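Phosphoribosyltransferase (PDB 1WD5) is of unproven function but is probably a type I phosphoribosyltransferase, a glycosyltransferase that would use phosphoribosyl pyrophosphate as its sugar donor. Local coordinates at residues A18-E23 and P148-V153; E107-V112 and E197-I202; G129-A134 and Q179-V184. One frame throughout, in Å; residues are numbered along the deposited sequence.

Contact 1. Residues A18-E23 and P148-V153; sequences APLGLE and PRRVVV
Glu23 and Arg149 form a salt bridge at the protein surface, with Arg149 NH2 giving Glu23 OE1 a 2.8 Å hydrogen bond. OE1 receives it on its anti lone pair and lies in the guanidinium plane. The carboxylate is nearly coplanar with that group. Arg149 NH1 adds a weak bond to the same Glu23 OE1 at 3.2 Å, and a water donates to OE1 while accepting from NH1, so three donors converge on one oxygen. The neighbouring Arg150 binds backbone instead: its NH1 donates to Leu20 O over 3.1 Å, at an N-H...O angle of 161°. The oxygen lies in the guanidinium plane, whereas NH1 stands above the plane of the carbonyl. With CG anti to the backbone N (chi1 178°) and an extended chain beyond it, Arg150 reaches from the strand to the loop. Leu22 CD2 covers one face of its guanidinium toward the rim, 3.8 Å from Arg150 NH1. The contact thus joins the turn between helix 6-17 and strand 26-29 to the start of strand 150-155, one of the parallel strands of the Rossmann-like type I phosphoribosyltransferase core. Farther along the strand from Arg150, Leu20 CD1 and Val152 CG1 meet tip to tip at 4.2 Å, and Leu22 CD2 lies 4.3 Å from Val152 CG2. In the next shell, Asp122 OD2 pairs with Arg149 NH2 and also accepts from the backbone N of Glu23, tying both residues to strand 122-126. Glu171, on the adjoining strand 171-174, forms a salt bridge with Arg150 NH2.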
loop_
_atom_site.group_PDB
_atom_site.type_symbol
_atom_site.label_atom_id
_atom_site.label_comp_id
_atom_site.label_asym_id
_atom_site.label_seq_id
_atom_site.Cartn_x
_atom_site.Cartn_y
_atom_site.Cartn_z
ATOM N N ALA A 18 -15.983 6.397 -5.906
ATOM C CA ALA A 18 -16.675 7.666 -6.135
ATOM C C ALA A 18 -17.796 8.000 -5.146
ATOM O O ALA A 18 -17.917 9.139 -4.699
ATOM C CB ALA A 18 -17.219 7.706 -7.564
ATOM N N PRO A 19 -18.636 7.014 -4.797
ATOM C CA PRO A 19 -19.736 7.270 -3.858
ATOM C C PRO A 19 -19.321 7.597 -2.422
ATOM O O PRO A 19 -20.108 8.166 -1.666
ATOM C CB PRO A 19 -20.556 5.978 -3.921
ATOM C CG PRO A 19 -20.220 5.405 -5.271
ATOM C CD PRO A 19 -18.743 5.662 -5.366
ATOM N N LEU A 20 -18.093 7.242 -2.049
ATOM C CA LEU A 20 -17.608 7.471 -0.688
ATOM C C LEU A 20 -17.470 8.925 -0.258
ATOM O O LEU A 20 -17.336 9.209 0.929
ATOM C CB LEU A 20 -16.270 6.761 -0.480
ATOM C CG LEU A 20 -16.299 5.239 -0.616
ATOM C CD1 LEU A 20 -14.921 4.679 -0.298
ATOM C CD2 LEU A 20 -17.338 4.657 0.327
ATOM N N GLY A 21 -17.476 9.846 -1.214
ATOM C CA GLY A 21 -17.365 11.253 -0.867
ATOM C C GLY A 21 -15.983 11.728 -0.455
ATOM O O GLY A 21 -15.854 12.669 0.329
ATOM N N LEU A 22 -14.944 11.087 -0.972
ATOM C CA LEU A 22 -13.583 11.491 -0.652
ATOM C C LEU A 22 -13.344 12.832 -1.325
ATOM O O LEU A 22 -13.862 13.078 -2.408
ATOM C CB LEU A 22 -12.594 10.458 -1.181
ATOM C CG LEU A 22 -12.744 9.069 -0.561
ATOM C CD1 LEU A 22 -11.992 8.050 -1.393
ATOM C CD2 LEU A 22 -12.228 9.096 0.871
ATOM N N GLU A 23 -12.567 13.703 -0.692
ATOM C CA GLU A 23 -12.292 15.012 -1.272
ATOM C C GLU A 23 -10.821 15.171 -1.645
ATOM O O GLU A 23 -9.951 15.119 -0.778
ATOM C CB GLU A 23 -12.702 16.110 -0.290
ATOM C CG GLU A 23 -14.163 16.020 0.125
ATOM C CD GLU A 23 -14.570 17.118 1.086
ATOM O OE1 GLU A 23 -13.928 17.250 2.151
ATOM O OE2 GLU A 23 -15.537 17.847 0.776
ATOM N N PRO A 148 -3.776 11.313 9.018
ATOM C CA PRO A 148 -4.678 11.553 7.890
ATOM C C PRO A 148 -6.104 11.739 8.404
ATOM O O PRO A 148 -6.452 11.240 9.476
ATOM C CB PRO A 148 -4.523 10.287 7.058
ATOM C CG PRO A 148 -4.316 9.251 8.099
ATOM C CD PRO A 148 -3.322 9.913 9.030
ATOM N N ARG A 149 -6.920 12.463 7.645
ATOM C CA ARG A 149 -8.307 12.705 8.032
ATOM C C ARG A 149 -9.113 11.419 7.933
ATOM O O ARG A 149 -9.971 11.138 8.772
ATOM C CB ARG A 149 -8.939 13.764 7.120
ATOM C CG ARG A 149 -10.349 14.150 7.532
ATOM C CD ARG A 149 -10.895 15.311 6.714
ATOM N NE ARG A 149 -11.250 14.934 5.347
ATOM C CZ ARG A 149 -11.850 15.751 4.487
ATOM N NH1 ARG A 149 -12.159 16.990 4.852
ATOM N NH2 ARG A 149 -12.155 15.334 3.267
ATOM N N ARG A 150 -8.822 10.633 6.905
ATOM C CA ARG A 150 -9.528 9.385 6.674
ATOM C C ARG A 150 -8.651 8.445 5.853
ATOM O O ARG A 150 -7.867 8.890 5.009
ATOM C CB ARG A 150 -10.823 9.685 5.924
ATOM C CG ARG A 150 -11.664 8.480 5.573
ATOM C CD ARG A 150 -12.868 8.917 4.754
ATOM N NE ARG A 150 -13.715 7.795 4.368
ATOM C CZ ARG A 150 -14.812 7.914 3.626
ATOM N NH1 ARG A 150 -15.191 9.108 3.190
ATOM N NH2 ARG A 150 -15.529 6.840 3.324
ATOM N N VAL A 151 -8.779 7.148 6.107
ATOM C CA VAL A 151 -8.001 6.155 5.382
ATOM C C VAL A 151 -8.919 5.073 4.823
ATOM O O VAL A 151 -9.772 4.532 5.535
ATOM C CB VAL A 151 -6.938 5.494 6.296
ATOM C CG1 VAL A 151 -6.079 4.534 5.488
ATOM C CG2 VAL A 151 -6.073 6.567 6.941
ATOM N N VAL A 152 -8.749 4.776 3.539
ATOM C CA VAL A 152 -9.544 3.752 2.876
ATOM C C VAL A 152 -8.632 2.814 2.111
ATOM O O VAL A 152 -7.781 3.259 1.337
ATOM C CB VAL A 152 -10.543 4.360 1.865
ATOM C CG1 VAL A 152 -11.276 3.245 1.129
ATOM C CG2 VAL A 152 -11.534 5.262 2.575
ATOM N N VAL A 153 -8.798 1.516 2.335
ATOM C CA VAL A 153 -8.010 0.519 1.623
ATOM C C VAL A 153 -8.833 0.107 0.407
ATOM O O VAL A 153 -9.973 -0.338 0.549
ATOM C CB VAL A 153 -7.753 -0.725 2.492
ATOM C CG1 VAL A 153 -7.159 -1.842 1.641
ATOM C CG2 VAL A 153 -6.809 -0.368 3.634
HETATM O O HOH W 1 -14.026 19.311 4.136
#

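Contact 2. Residues E107-V112 and E197-I202; sequences ERYRRV and EDVEAI
Tyr109 and Val199 join two helices that run nearly parallel, the late turns of the long helix 88-112 and the helix 196-204 near the C terminus; the short segments approach to 9.5 Å between axes and cross at -25°. The central interaction is a CH-pi contact. Val199 CG1, anti to its backbone N (chi1 173°), lies over one face of the Tyr109 ring, 3.9 Å from the ring centroid and displaced toward the phenol end, where it comes within 3.6 Å of Tyr109 CZ. The two side chains cross at about a right angle. Tyr109 OH passes beside Val199 CB and goes on to a hydrogen bond with Asp196 OD1, just ahead of the segment. The ring also touches Val51 and Leu53 of strand 48-59, which packs helix 88-112 on the central sheet. Next to this pair, Glu200 reaches across with its CG, 4.1 Å from Tyr109 CD2, while its OE2 lies against Arg108 CB, CG and CD. Val112 lies beside the same glutamate, CG2 near Glu200 O and CG1 near OE1. An alanine in place of Tyr109 would probably leave Val199 CG1 without the ring it rests on and Asp196 OD1 without its hydroxyl partner, opening a gap between Val199 and strand 48-59. One water donates to Arg108 O at 2.9 Å and only weakly to Glu200 OE1 at 3.4 Å. Arg108 NE stands 5.0 Å from Glu200 OE2, so their charged atoms are not in contact and their attraction is likely to be modest; Arg108 NH2 makes a long, weak ion pair with Asp196 OD2. The segments therefore meet mainly through carbon, with the Tyr109-Asp196 hydrogen bond as a polar tie between the helices.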
loop_
_atom_site.group_PDB
_atom_site.type_symbol
_atom_site.label_atom_id
_atom_site.label_comp_id
_atom_site.label_asym_id
_atom_site.label_seq_id
_atom_site.Cartn_x
_atom_site.Cartn_y
_atom_site.Cartn_z
ATOM N N GLU A 107 15.108 6.625 -2.263
ATOM C CA GLU A 107 15.890 7.764 -2.739
ATOM C C GLU A 107 15.621 8.054 -4.210
ATOM O O GLU A 107 15.443 9.209 -4.593
ATOM C CB GLU A 107 17.398 7.532 -2.544
ATOM C CG GLU A 107 17.821 7.265 -1.102
ATOM C CD GLU A 107 19.339 7.297 -0.907
ATOM O OE1 GLU A 107 20.076 6.894 -1.835
ATOM O OE2 GLU A 107 19.794 7.712 0.183
ATOM N N ARG A 108 15.586 7.016 -5.041
ATOM C CA ARG A 108 15.344 7.250 -6.458
ATOM C C ARG A 108 13.925 7.705 -6.758
ATOM O O ARG A 108 13.719 8.528 -7.646
ATOM C CB ARG A 108 15.711 6.019 -7.300
ATOM C CG ARG A 108 15.100 4.707 -6.880
ATOM C CD ARG A 108 15.913 3.553 -7.481
ATOM N NE ARG A 108 15.502 2.249 -6.961
ATOM C CZ ARG A 108 16.247 1.148 -7.013
ATOM N NH1 ARG A 108 17.455 1.184 -7.564
ATOM N NH2 ARG A 108 15.785 0.010 -6.510
ATOM N N TYR A 109 12.943 7.187 -6.027
ATOM C CA TYR A 109 11.564 7.611 -6.257
ATOM C C TYR A 109 11.394 9.066 -5.807
ATOM O O TYR A 109 10.753 9.867 -6.491
ATOM C CB TYR A 109 10.578 6.733 -5.478
ATOM C CG TYR A 109 10.370 5.321 -6.011
ATOM C CD1 TYR A 109 9.512 4.438 -5.352
ATOM C CD2 TYR A 109 11.013 4.872 -7.164
ATOM C CE1 TYR A 109 9.297 3.150 -5.821
ATOM C CE2 TYR A 109 10.803 3.577 -7.649
ATOM C CZ TYR A 109 9.942 2.723 -6.968
ATOM O OH TYR A 109 9.710 1.444 -7.425
ATOM N N ARG A 110 11.972 9.411 -4.660
ATOM C CA ARG A 110 11.847 10.769 -4.140
ATOM C C ARG A 110 12.596 11.794 -4.973
ATOM O O ARG A 110 12.318 12.988 -4.889
ATOM C CB ARG A 110 12.305 10.832 -2.678
ATOM C CG ARG A 110 11.354 10.115 -1.714
ATOM C CD ARG A 110 9.928 10.621 -1.891
ATOM N NE ARG A 110 8.928 9.816 -1.187
ATOM C CZ ARG A 110 7.672 9.673 -1.606
ATOM N NH1 ARG A 110 7.282 10.278 -2.718
ATOM N NH2 ARG A 110 6.806 8.940 -0.917
ATOM N N ARG A 111 13.543 11.334 -5.783
ATOM C CA ARG A 111 14.286 12.246 -6.636
ATOM C C ARG A 111 13.389 12.759 -7.765
ATOM O O ARG A 111 13.568 13.880 -8.242
ATOM C CB ARG A 111 15.511 11.547 -7.215
ATOM C CG ARG A 111 16.387 12.434 -8.088
ATOM C CD ARG A 111 17.771 11.825 -8.206
ATOM N NE ARG A 111 18.393 11.720 -6.892
ATOM C CZ ARG A 111 19.029 10.639 -6.445
ATOM N NH1 ARG A 111 19.128 9.563 -7.214
ATOM N NH2 ARG A 111 19.561 10.634 -5.229
ATOM N N VAL A 112 12.421 11.946 -8.184
ATOM C CA VAL A 112 11.510 12.341 -9.258
ATOM C C VAL A 112 10.157 12.871 -8.775
ATOM O O VAL A 112 9.455 13.546 -9.523
ATOM C CB VAL A 112 11.254 11.174 -10.245
ATOM C CG1 VAL A 112 12.560 10.726 -10.866
ATOM C CG2 VAL A 112 10.587 10.013 -9.530
ATOM N N GLU A 197 11.783 1.655 -13.212
ATOM C CA GLU A 197 11.782 2.735 -14.192
ATOM C C GLU A 197 10.347 3.071 -14.591
ATOM O O GLU A 197 10.024 4.232 -14.839
ATOM C CB GLU A 197 12.592 2.360 -15.437
ATOM C CG GLU A 197 14.066 2.081 -15.169
ATOM C CD GLU A 197 14.934 2.278 -16.405
ATOM O OE1 GLU A 197 14.437 2.044 -17.529
ATOM O OE2 GLU A 197 16.118 2.659 -16.248
ATOM N N ASP A 198 9.482 2.058 -14.658
ATOM C CA ASP A 198 8.082 2.314 -14.997
ATOM C C ASP A 198 7.432 3.121 -13.867
ATOM O O ASP A 198 6.649 4.034 -14.120
ATOM C CB ASP A 198 7.309 1.005 -15.209
ATOM C CG ASP A 198 7.772 0.239 -16.441
ATOM O OD1 ASP A 198 8.193 0.882 -17.427
ATOM O OD2 ASP A 198 7.698 -1.008 -16.432
ATOM N N VAL A 199 7.758 2.790 -12.621
ATOM C CA VAL A 199 7.194 3.519 -11.491
ATOM C C VAL A 199 7.691 4.959 -11.513
ATOM O O VAL A 199 6.924 5.884 -11.268
ATOM C CB VAL A 199 7.568 2.874 -10.143
ATOM C CG1 VAL A 199 7.113 3.770 -8.989
ATOM C CG2 VAL A 199 6.906 1.497 -10.026
ATOM N N GLU A 200 8.972 5.143 -11.817
ATOM C CA GLU A 200 9.554 6.479 -11.882
ATOM C C GLU A 200 8.880 7.317 -12.961
ATOM O O GLU A 200 8.635 8.508 -12.767
ATOM C CB GLU A 200 11.052 6.403 -12.173
ATOM C CG GLU A 200 11.918 6.074 -10.967
ATOM C CD GLU A 200 13.398 6.028 -11.318
ATOM O OE1 GLU A 200 13.868 6.933 -12.044
ATOM O OE2 GLU A 200 14.092 5.093 -10.860
ATOM N N ALA A 201 8.596 6.694 -14.101
ATOM C CA ALA A 201 7.945 7.386 -15.213
ATOM C C ALA A 201 6.576 7.898 -14.765
ATOM O O ALA A 201 6.190 9.027 -15.071
ATOM C CB ALA A 201 7.787 6.442 -16.391
ATOM N N ILE A 202 5.848 7.060 -14.032
ATOM C CA ILE A 202 4.533 7.436 -13.537
ATOM C C ILE A 202 4.640 8.566 -12.517
ATOM O O ILE A 202 3.915 9.555 -12.604
ATOM C CB ILE A 202 3.826 6.235 -12.890
ATOM C CG1 ILE A 202 3.509 5.192 -13.965
ATOM C CG2 ILE A 202 2.554 6.691 -12.190
ATOM C CD1 ILE A 202 2.910 3.919 -13.426
HETATM O O HOH W 2 15.581 8.751 -9.807
#

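Contact 3. Residues G129-A134 and Q179-V184; sequences GVATGA and QDFAAV
Gly129 and Val184 bring two irregular loops together, their CA atoms 5.4 Å apart, with Gly129 in a fully extended conformation. Residues 129-134 have the sequence and the position, between strand 122-126 and helix 134-144, of the phosphoribosyl pyrophosphate-binding loop of type I phosphoribosyltransferases; in relatives this loop cradles the 5'-phosphate of the substrate, and it probably does so here. The partner, 179-184, belongs to the loop after strand 171-174. Val184 packs directly on backbone: its CG1 lies 3.8 Å from Gly129 CA, in the space that a beta carbon would need, so the close approach depends on glycine. Val184 CG2 sits over the Gly129-Val130 peptide, 3.8 Å from Gly129 C and 3.9 Å from Val130 N. The same methyl lies in the plane of the Phe181 ring, at its edge, so that it touches both the ring and the binding-loop backbone. Phe181 itself, with CG anti to the backbone N (chi1 -175°), brings CE2 and CZ obliquely to Ala131. Its CE2 comes within 3.7 Å of Ala131 CB, an apolar pair, and equally near Ala131 CA, while Phe181 CZ lies 4.2 Å from Val130 O. The loop after strand 150-155 adjoins both segments: Ser159 OG is hydrogen-bonded to Ala131 O, Val130 makes backbone hydrogen bonds with Val157 and Ser159, and Phe181 touches both of those residues. Gly133 then takes the N-cap position of helix 134-144. Around it Thr132 closes an ST turn, its OG1 accepting from Ala134 N across 3.3 Å at an N-H...O angle of 166°.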
loop_
_atom_site.group_PDB
_atom_site.type_symbol
_atom_site.label_atom_id
_atom_site.label_comp_id
_atom_site.label_asym_id
_atom_site.label_seq_id
_atom_site.Cartn_x
_atom_site.Cartn_y
_atom_site.Cartn_z
ATOM N N GLY A 129 -3.667 -6.125 -5.907
ATOM C CA GLY A 129 -4.291 -7.287 -5.295
ATOM C C GLY A 129 -3.744 -7.531 -3.895
ATOM O O GLY A 129 -2.698 -6.987 -3.536
ATOM N N VAL A 130 -4.445 -8.334 -3.097
ATOM C CA VAL A 130 -3.987 -8.632 -1.744
ATOM C C VAL A 130 -4.195 -10.099 -1.373
ATOM O O VAL A 130 -5.309 -10.523 -1.062
ATOM C CB VAL A 130 -4.713 -7.761 -0.700
ATOM C CG1 VAL A 130 -4.087 -7.970 0.667
ATOM C CG2 VAL A 130 -4.633 -6.299 -1.095
ATOM N N ALA A 131 -3.112 -10.867 -1.389
ATOM C CA ALA A 131 -3.179 -12.283 -1.057
ATOM C C ALA A 131 -3.218 -12.521 0.452
ATOM O O ALA A 131 -4.048 -13.287 0.945
ATOM C CB ALA A 131 -1.992 -13.019 -1.673
ATOM N N THR A 132 -2.323 -11.864 1.186
ATOM C CA THR A 132 -2.268 -12.032 2.635
ATOM C C THR A 132 -2.476 -10.724 3.388
ATOM O O THR A 132 -2.947 -10.731 4.525
ATOM C CB THR A 132 -0.921 -12.611 3.082
ATOM O OG1 THR A 132 0.097 -11.620 2.914
ATOM C CG2 THR A 132 -0.566 -13.841 2.253
ATOM N N GLY A 133 -2.102 -9.611 2.763
ATOM C CA GLY A 133 -2.270 -8.313 3.395
ATOM C C GLY A 133 -1.078 -7.831 4.206
ATOM O O GLY A 133 -1.131 -6.769 4.830
ATOM N N ALA A 134 0.002 -8.599 4.198
ATOM C CA ALA A 134 1.197 -8.236 4.959
ATOM C C ALA A 134 1.703 -6.824 4.664
ATOM O O ALA A 134 1.857 -6.011 5.575
ATOM C CB ALA A 134 2.307 -9.246 4.695
ATOM N N GLN A 179 -13.914 -16.772 -2.882
ATOM C CA GLN A 179 -13.816 -17.776 -1.826
ATOM C C GLN A 179 -12.725 -18.796 -2.129
ATOM O O GLN A 179 -12.268 -19.507 -1.238
ATOM C CB GLN A 179 -15.152 -18.504 -1.659
ATOM C CG GLN A 179 -16.187 -17.746 -0.846
ATOM C CD GLN A 179 -15.837 -17.687 0.633
ATOM O OE1 GLN A 179 -14.841 -17.079 1.025
ATOM N NE2 GLN A 179 -16.657 -18.327 1.460
ATOM N N ASP A 180 -12.314 -18.863 -3.390
ATOM C CA ASP A 180 -11.276 -19.797 -3.810
ATOM C C ASP A 180 -10.071 -19.047 -4.368
ATOM O O ASP A 180 -9.456 -19.468 -5.351
ATOM C CB ASP A 180 -11.835 -20.760 -4.863
ATOM C CG ASP A 180 -12.387 -20.041 -6.081
ATOM O OD1 ASP A 180 -13.203 -19.110 -5.911
ATOM O OD2 ASP A 180 -12.009 -20.415 -7.212
ATOM N N PHE A 181 -9.735 -17.938 -3.718
ATOM C CA PHE A 181 -8.613 -17.102 -4.131
ATOM C C PHE A 181 -7.386 -17.925 -4.490
ATOM O O PHE A 181 -6.904 -18.719 -3.688
ATOM C CB PHE A 181 -8.237 -16.128 -3.015
ATOM C CG PHE A 181 -7.160 -15.152 -3.398
ATOM C CD1 PHE A 181 -7.475 -13.982 -4.085
ATOM C CD2 PHE A 181 -5.829 -15.406 -3.083
ATOM C CE1 PHE A 181 -6.477 -13.079 -4.448
ATOM C CE2 PHE A 181 -4.824 -14.511 -3.442
ATOM C CZ PHE A 181 -5.147 -13.348 -4.124
ATOM N N ALA A 182 -6.881 -17.723 -5.702
ATOM C CA ALA A 182 -5.699 -18.432 -6.162
ATOM C C ALA A 182 -4.486 -17.542 -5.913
ATOM O O ALA A 182 -3.818 -17.652 -4.887
ATOM C CB ALA A 182 -5.827 -18.742 -7.645
ATOM N N ALA A 183 -4.215 -16.657 -6.864
ATOM C CA ALA A 183 -3.099 -15.727 -6.775
ATOM C C ALA A 183 -3.538 -14.439 -7.461
ATOM O O ALA A 183 -4.402 -14.463 -8.340
ATOM C CB ALA A 183 -1.878 -16.308 -7.472
ATOM N N VAL A 184 -2.956 -13.313 -7.063
ATOM C CA VAL A 184 -3.334 -12.037 -7.665
ATOM C C VAL A 184 -3.255 -12.060 -9.186
ATOM O O VAL A 184 -4.190 -11.648 -9.865
ATOM C CB VAL A 184 -2.452 -10.888 -7.157
ATOM C CG1 VAL A 184 -2.798 -9.610 -7.904
ATOM C CG2 VAL A 184 -2.658 -10.700 -5.661
#

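From the N terminus, the turn 18-23 comes first and waits until 148-153, on strand 150-155, to close contact 1. Within that span the chain lays down 107-112 and 129-134, whose partners come only later, so contact 1 crosses both others. Contact 3 closes next, when 179-184 ties the loop after strand 171-174 to the putative phosphoribosyl pyrophosphate loop between strand 122-126 and helix 134-144. Contact 2 closes last, as 197-202 brings the C-terminal helix against helix 88-112, and contact 3 is nested inside its loop. Contacts 1 and 3 come within about 6 Å at their nearest atoms; contact 2 stays about 14 Å from each.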